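Side-chain contact in cytolethal distending toxin protein B (Haemophilus ducreyi, PDB 1SR4), which is the DNase I-like subunit of a bacterial genotoxin and probably acts as a nuclease that damages host-cell DNA: residues Y86-V91 with R95-I100. Residues are numbered along the deposited sequence; the frame is centred on the assembly and turned at random.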
ATOM      1  N   TYR B  86      -4.012  -3.457 -18.897  1.00  9.45           N
ATOM      2  CA  TYR B  86      -3.654  -4.801 -18.456  1.00 11.39           C
ATOM      3  C   TYR B  86      -3.037  -5.693 -19.532  1.00 10.78           C
ATOM      4  O   TYR B  86      -3.595  -5.854 -20.617  1.00 11.42           O
ATOM      5  CB  TYR B  86      -4.954  -5.405 -17.911  1.00  9.32           C
ATOM      6  CG  TYR B  86      -4.937  -6.825 -17.394  1.00  9.31           C
ATOM      7  CD1 TYR B  86      -4.100  -7.205 -16.343  1.00  8.80           C
ATOM      8  CD2 TYR B  86      -5.871  -7.755 -17.865  1.00 10.22           C
ATOM      9  CE1 TYR B  86      -4.199  -8.473 -15.759  1.00  9.77           C
ATOM     10  CE2 TYR B  86      -5.980  -9.032 -17.286  1.00 10.20           C
ATOM     11  CZ  TYR B  86      -5.142  -9.379 -16.231  1.00  9.80           C
ATOM     12  OH  TYR B  86      -5.265 -10.624 -15.642  1.00  9.32           O
ATOM     13  N   SER B  87      -1.886  -6.267 -19.222  1.00 11.44           N
ATOM     14  CA  SER B  87      -1.207  -7.158 -20.144  1.00 12.14           C
ATOM     15  C   SER B  87      -1.179  -8.526 -19.470  1.00 13.36           C
ATOM     16  O   SER B  87      -0.376  -8.772 -18.573  1.00 11.83           O
ATOM     17  CB  SER B  87       0.207  -6.655 -20.411  1.00 12.98           C
ATOM     18  OG  SER B  87       0.918  -7.597 -21.191  1.00 18.27           O
ATOM     19  N   ARG B  88      -2.077  -9.408 -19.890  1.00 13.05           N
ATOM     20  CA  ARG B  88      -2.167 -10.729 -19.288  1.00 13.58           C
ATOM     21  C   ARG B  88      -1.170 -11.684 -19.948  1.00 14.57           C
ATOM     22  O   ARG B  88      -1.542 -12.540 -20.749  1.00 13.81           O
ATOM     23  CB  ARG B  88      -3.599 -11.247 -19.427  1.00 15.42           C
ATOM     24  CG  ARG B  88      -3.890 -12.528 -18.680  1.00 18.45           C
ATOM     25  CD  ARG B  88      -5.321 -12.998 -18.953  1.00 26.12           C
ATOM     26  NE  ARG B  88      -5.555 -14.313 -18.361  1.00 32.99           N
ATOM     27  CZ  ARG B  88      -5.197 -15.468 -18.920  1.00 35.87           C
ATOM     28  NH1 ARG B  88      -4.597 -15.487 -20.104  1.00 36.20           N
ATOM     29  NH2 ARG B  88      -5.418 -16.610 -18.278  1.00 36.89           N
ATOM     30  N   LEU B  89       0.100 -11.513 -19.602  1.00 13.47           N
ATOM     31  CA  LEU B  89       1.186 -12.323 -20.144  1.00 15.04           C
ATOM     32  C   LEU B  89       1.187 -13.784 -19.703  1.00 16.01           C
ATOM     33  O   LEU B  89       1.518 -14.677 -20.496  1.00 16.97           O
ATOM     34  CB  LEU B  89       2.529 -11.698 -19.748  1.00 14.03           C
ATOM     35  CG  LEU B  89       2.748 -10.245 -20.181  1.00 15.07           C
ATOM     36  CD1 LEU B  89       4.018  -9.692 -19.537  1.00 15.92           C
ATOM     37  CD2 LEU B  89       2.830 -10.171 -21.691  1.00 14.13           C
ATOM     38  N   ASP B  90       0.829 -14.023 -18.442  1.00 13.69           N
ATOM     39  CA  ASP B  90       0.838 -15.365 -17.862  1.00 14.24           C
ATOM     40  C   ASP B  90      -0.387 -16.216 -18.232  1.00 14.49           C
ATOM     41  O   ASP B  90      -1.289 -16.413 -17.421  1.00 14.51           O
ATOM     42  CB  ASP B  90       0.951 -15.242 -16.334  1.00 14.10           C
ATOM     43  CG  ASP B  90       1.316 -16.545 -15.656  1.00 15.42           C
ATOM     44  OD1 ASP B  90       1.380 -17.578 -16.347  1.00 14.16           O
ATOM     45  OD2 ASP B  90       1.547 -16.527 -14.423  1.00 14.05           O
ATOM     46  N   VAL B  91      -0.396 -16.758 -19.443  1.00 15.98           N
ATOM     47  CA  VAL B  91      -1.525 -17.574 -19.869  1.00 17.02           C
ATOM     48  C   VAL B  91      -1.484 -18.933 -19.173  1.00 17.34           C
ATOM     49  O   VAL B  91      -2.467 -19.651 -19.163  1.00 18.61           O
ATOM     50  CB  VAL B  91      -1.525 -17.785 -21.409  1.00 17.89           C
ATOM     51  CG1 VAL B  91      -1.609 -16.431 -22.119  1.00 16.83           C
ATOM     52  CG2 VAL B  91      -0.281 -18.555 -21.840  1.00 16.82           C
ATOM     53  N   ARG B  95      -0.868 -15.375 -13.168  1.00 12.96           N
ATOM     54  CA  ARG B  95      -0.429 -14.577 -12.044  1.00 14.12           C
ATOM     55  C   ARG B  95       0.681 -13.581 -12.419  1.00 13.13           C
ATOM     56  O   ARG B  95       0.672 -12.440 -11.951  1.00 13.17           O
ATOM     57  CB  ARG B  95      -0.038 -15.463 -10.841  1.00 15.75           C
ATOM     58  CG  ARG B  95       1.144 -16.384 -10.997  1.00 14.95           C
ATOM     59  CD  ARG B  95       1.265 -17.258  -9.739  1.00 12.50           C
ATOM     60  NE  ARG B  95       2.378 -18.204  -9.845  1.00 13.74           N
ATOM     61  CZ  ARG B  95       3.658 -17.876  -9.705  1.00 14.35           C
ATOM     62  NH1 ARG B  95       4.009 -16.618  -9.444  1.00 13.99           N
ATOM     63  NH2 ARG B  95       4.594 -18.805  -9.837  1.00 13.05           N
ATOM     64  N   VAL B  96       1.601 -13.968 -13.297  1.00 10.40           N
ATOM     65  CA  VAL B  96       2.663 -13.051 -13.656  1.00 11.79           C
ATOM     66  C   VAL B  96       2.233 -12.116 -14.797  1.00 13.73           C
ATOM     67  O   VAL B  96       2.705 -12.221 -15.934  1.00 14.73           O
ATOM     68  CB  VAL B  96       3.954 -13.826 -13.991  1.00 11.54           C
ATOM     69  CG1 VAL B  96       5.094 -12.845 -14.278  1.00 10.05           C
ATOM     70  CG2 VAL B  96       4.336 -14.716 -12.788  1.00  9.30           C
ATOM     71  N   ASN B  97       1.333 -11.193 -14.454  1.00 12.93           N
ATOM     72  CA  ASN B  97       0.774 -10.226 -15.396  1.00 12.47           C
ATOM     73  C   ASN B  97       1.185  -8.788 -15.058  1.00 12.40           C
ATOM     74  O   ASN B  97       1.512  -8.484 -13.907  1.00 11.47           O
ATOM     75  CB  ASN B  97      -0.760 -10.323 -15.383  1.00 12.94           C
ATOM     76  CG  ASN B  97      -1.258 -11.708 -15.766  1.00 12.29           C
ATOM     77  OD1 ASN B  97      -0.737 -12.316 -16.691  1.00 11.78           O
ATOM     78  ND2 ASN B  97      -2.268 -12.209 -15.054  1.00 11.43           N
ATOM     79  N   LEU B  98       1.162  -7.906 -16.057  1.00 11.23           N
ATOM     80  CA  LEU B  98       1.529  -6.507 -15.835  1.00 10.41           C
ATOM     81  C   LEU B  98       0.303  -5.622 -15.991  1.00 11.37           C
ATOM     82  O   LEU B  98      -0.596  -5.912 -16.792  1.00  9.95           O
ATOM     83  CB  LEU B  98       2.597  -6.053 -16.841  1.00 10.44           C
ATOM     84  CG  LEU B  98       3.977  -6.722 -16.759  1.00 11.81           C
ATOM     85  CD1 LEU B  98       4.816  -6.316 -17.966  1.00  9.16           C
ATOM     86  CD2 LEU B  98       4.665  -6.333 -15.459  1.00  9.31           C
ATOM     87  N   ALA B  99       0.275  -4.530 -15.235  1.00 10.99           N
ATOM     88  CA  ALA B  99      -0.835  -3.592 -15.299  1.00 10.47           C
ATOM     89  C   ALA B  99      -0.352  -2.188 -14.992  1.00 12.13           C
ATOM     90  O   ALA B  99       0.677  -1.994 -14.325  1.00 10.07           O
ATOM     91  CB  ALA B  99      -1.914  -3.979 -14.290  1.00 11.16           C
ATOM     92  N   ILE B 100      -1.099  -1.212 -15.498  1.00 12.08           N
ATOM     93  CA  ILE B 100      -0.806   0.176 -15.214  1.00 11.48           C
ATOM     94  C   ILE B 100      -2.147   0.812 -14.911  1.00 11.82           C
ATOM     95  O   ILE B 100      -3.073   0.724 -15.719  1.00 11.68           O
ATOM     96  CB  ILE B 100      -0.181   0.946 -16.397  1.00 12.23           C
ATOM     97  CG1 ILE B 100       1.197   0.390 -16.741  1.00 13.14           C
ATOM     98  CG2 ILE B 100       0.001   2.436 -15.990  1.00 11.27           C
ATOM     99  CD1 ILE B 100       1.815   1.035 -17.983  1.00 14.67           C
TER
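Asp90 OD2 takes two backbone N-H groups from the other limb of the turn. Val96 N lies 2.8 Å from Asp90 OD2, almost straight (178°) and on the anti lone pair, whereas Arg95 N comes down on Asp90 OD2 from above the carboxylate plane at 3.0 Å. The same OD2 also bonds Thr7 OG1 of the neighbouring CdtC subunit, and Asp90 OD1 receives Ala93 N, so the carboxylate is gripped at both oxygens and its rotation is fixed. Asn97 braces the same bend from its side chain: with CG swung beside its own backbone N (chi1 -59°), its OD1 accepts Asp90 N at 2.9 Å, nearly along the C=O axis. Its amide stands at 80° to the Tyr86 ring, and Asn97 ND2 and Tyr86 OH share the carbonyl of Gly46 as acceptor. Beyond this, Ser87 and Leu98 form a hydrogen-bonded antiparallel pair, Ser87 N to Leu98 O 2.8 Å and Leu98 N to Ser87 O 3.1 Å. On the Leu98 face, Leu89 CD1 meets Leu98 CD1 at 3.8 Å, while the edge of Tyr86 rests by Ala99 CB on the other. Strands 81-87 and 98-102 form a beta hairpin of the DNase I-like fold, its side-chain-braced connection docked against CdtC.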